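Local atomic coordinates of probable fumarate reductase Ifc3 (Shewanella frigidimarina, PDB entry 1QO8), a protein that reduces fumarate to succinate in vitro, essentially in one direction, using FAD and four covalently bound hemes per subunit, and may take part in electron transport to ferric iron. Residues G61-T66 with T255-A260. Sequence-based numbering, arbitrary orientation.
Sequences GDINCT and TLRKAA. With HEM (protoporphyrin IX containing Fe), chain D.
R257 reaches from the helical segment 255-260 to the irregular loop 61-66, whose backbone stays well clear of the helix, the closest CA atoms, those of D62 and R257, lying 9.0 Å apart. Its side chain, extended from CG to NE, crosses most of this gap and sets the guanidinium beside the loop. There a water in the guanidinium plane accepts from both sides, 2.9 Å from R257 NH1 and 2.6 Å from D62 N, bridging side chain and backbone. G61 CA meets the edge of the same group, where a CB at this position would collide with NH1. The guanidinium also donates to the carbonyls of L60, through NH1, and S156, through NH2, while D62 turns its carboxylate to K37. I63 works in two directions: its CG2 branch rests obliquely against R257, 3.7 Å from NH2, whereas, with CG1 lying between backbone N and carbonyl carbon (chi1 59°), the CG1-CD1 branch leads away from the arginine and CD1 packs 3.8 Å from the heme methyl CMC. Replacing I63 by an alanine removes CG2 and CD1 and would probably open a gap between the arginine and the porphyrin rim. C65, inferred by similarity to carry this heme covalently, follows two residues later. The contact exemplifies a water-bridged interdomain junction, joining a heme-binding loop of the cytochrome domain to a helix of the FAD domain in a flavocytochrome c3.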
# COMPACT_ATOMS: atom_id res chain seq x y z
N GLY A 61 -35.20 0.11 -6.18
CA GLY A 61 -35.72 -0.53 -7.43
C GLY A 61 -36.26 -1.94 -6.90
O GLY A 61 -36.65 -2.06 -5.75
N ASP A 62 -36.27 -2.91 -7.76
CA ASP A 62 -37.11 -4.11 -7.47
C ASP A 62 -36.30 -5.12 -6.65
O ASP A 62 -35.50 -5.84 -7.25
CB ASP A 62 -37.44 -4.74 -8.83
CG ASP A 62 -38.50 -5.86 -8.58
OD1 ASP A 62 -38.98 -6.21 -7.51
OD2 ASP A 62 -38.84 -6.49 -9.60
N ILE A 63 -36.20 -5.07 -5.35
CA ILE A 63 -35.33 -5.96 -4.58
C ILE A 63 -36.13 -6.99 -3.77
O ILE A 63 -37.34 -6.72 -3.56
CB ILE A 63 -34.53 -5.11 -3.56
CG1 ILE A 63 -35.48 -4.37 -2.62
CG2 ILE A 63 -33.60 -4.17 -4.33
CD1 ILE A 63 -34.69 -3.62 -1.50
N ASN A 64 -35.47 -7.98 -3.13
CA ASN A 64 -36.18 -8.91 -2.28
C ASN A 64 -36.95 -8.22 -1.17
O ASN A 64 -36.25 -7.43 -0.54
CB ASN A 64 -35.31 -10.02 -1.71
CG ASN A 64 -34.96 -11.10 -2.71
OD1 ASN A 64 -35.68 -11.37 -3.69
ND2 ASN A 64 -33.80 -11.75 -2.60
N CYS A 65 -38.26 -8.50 -0.90
CA CYS A 65 -38.84 -8.19 0.37
C CYS A 65 -38.01 -8.52 1.60
O CYS A 65 -38.05 -7.79 2.60
CB CYS A 65 -40.29 -8.81 0.53
SG CYS A 65 -41.12 -8.90 -1.09
N THR A 66 -37.34 -9.68 1.69
CA THR A 66 -36.53 -10.07 2.80
C THR A 66 -35.16 -9.35 2.79
O THR A 66 -34.38 -9.58 3.73
CB THR A 66 -36.31 -11.63 2.75
OG1 THR A 66 -35.58 -11.90 1.55
CG2 THR A 66 -37.71 -12.31 2.62
N THR A 255 -31.50 -0.59 -15.35
CA THR A 255 -31.43 -1.04 -16.72
C THR A 255 -30.62 -2.34 -16.85
O THR A 255 -30.98 -3.22 -17.60
CB THR A 255 -30.77 0.01 -17.62
OG1 THR A 255 -31.55 1.18 -17.47
CG2 THR A 255 -30.78 -0.42 -19.06
N LEU A 256 -29.50 -2.45 -16.13
CA LEU A 256 -28.65 -3.62 -16.17
C LEU A 256 -29.33 -4.78 -15.43
O LEU A 256 -29.22 -5.86 -15.96
CB LEU A 256 -27.25 -3.31 -15.58
CG LEU A 256 -26.45 -2.27 -16.33
CD1 LEU A 256 -25.38 -1.64 -15.39
CD2 LEU A 256 -25.80 -2.79 -17.64
N ARG A 257 -30.05 -4.58 -14.32
CA ARG A 257 -30.78 -5.64 -13.70
C ARG A 257 -31.82 -6.27 -14.66
O ARG A 257 -31.96 -7.51 -14.69
CB ARG A 257 -31.60 -5.24 -12.46
CG ARG A 257 -30.77 -4.80 -11.27
CD ARG A 257 -31.66 -4.15 -10.22
NE ARG A 257 -30.94 -4.07 -8.94
CZ ARG A 257 -31.52 -3.45 -7.93
NH1 ARG A 257 -32.70 -2.83 -8.10
NH2 ARG A 257 -30.93 -3.35 -6.76
N LYS A 258 -32.62 -5.42 -15.30
CA LYS A 258 -33.59 -5.93 -16.25
C LYS A 258 -32.89 -6.61 -17.43
O LYS A 258 -33.28 -7.74 -17.72
CB LYS A 258 -34.57 -4.90 -16.84
CG LYS A 258 -35.34 -4.30 -15.65
CD LYS A 258 -36.78 -4.06 -16.01
CE LYS A 258 -37.68 -3.88 -14.77
NZ LYS A 258 -39.09 -3.81 -15.36
N ALA A 259 -31.88 -6.03 -18.03
CA ALA A 259 -31.20 -6.77 -19.10
C ALA A 259 -30.52 -8.04 -18.61
O ALA A 259 -30.56 -8.99 -19.42
CB ALA A 259 -30.24 -5.90 -19.88
N ALA A 260 -30.08 -8.21 -17.37
CA ALA A 260 -29.42 -9.46 -17.01
C ALA A 260 -30.54 -10.51 -16.85
O ALA A 260 -30.30 -11.64 -17.24
CB ALA A 260 -28.53 -9.39 -15.80
CHA HEM D . -44.94 -2.74 5.84
CHB HEM D . -44.93 -6.26 2.59
CHC HEM D . -40.61 -5.04 0.86
CHD HEM D . -40.28 -2.10 4.72
C1A HEM D . -45.33 -3.81 5.06
C2A HEM D . -46.64 -4.50 5.15
C3A HEM D . -46.64 -5.44 4.25
C4A HEM D . -45.35 -5.43 3.56
CMA HEM D . -47.72 -6.51 3.87
CAA HEM D . -47.72 -4.06 6.17
CBA HEM D . -48.52 -2.81 5.66
CGA HEM D . -48.98 -3.01 4.25
O1A HEM D . -49.71 -4.05 4.07
O2A HEM D . -48.59 -2.21 3.36
C1B HEM D . -43.82 -6.19 1.76
C2B HEM D . -43.61 -6.88 0.54
C3B HEM D . -42.48 -6.47 0.02
C4B HEM D . -41.86 -5.60 0.97
CMB HEM D . -44.69 -7.87 -0.04
CAB HEM D . -41.89 -6.71 -1.37
CBB HEM D . -42.65 -6.81 -2.49
C1C HEM D . -40.16 -4.14 1.81
C2C HEM D . -38.80 -3.60 1.81
C3C HEM D . -38.74 -2.76 2.82
C4C HEM D . -39.99 -2.84 3.58
CMC HEM D . -37.80 -4.01 0.72
CAC HEM D . -37.65 -1.78 3.31
CBC HEM D . -36.97 -0.93 2.43
C1D HEM D . -41.52 -1.93 5.28
C2D HEM D . -41.84 -1.06 6.35
C3D HEM D . -43.11 -1.28 6.66
C4D HEM D . -43.65 -2.27 5.77
CMD HEM D . -40.87 -0.02 7.02
CAD HEM D . -43.96 -0.47 7.72
CBD HEM D . -44.69 0.66 6.95
CGD HEM D . -46.05 0.90 7.52
O1D HEM D . -45.98 1.59 8.59
O2D HEM D . -47.04 0.40 6.93
NA HEM D . -44.60 -4.42 4.09
NB HEM D . -42.73 -5.36 2.03
NC HEM D . -40.79 -3.70 2.91
ND HEM D . -42.64 -2.73 4.92
FE HEM D . -42.71 -4.04 3.43
O HOH W 1 -34.88 -2.72 -9.98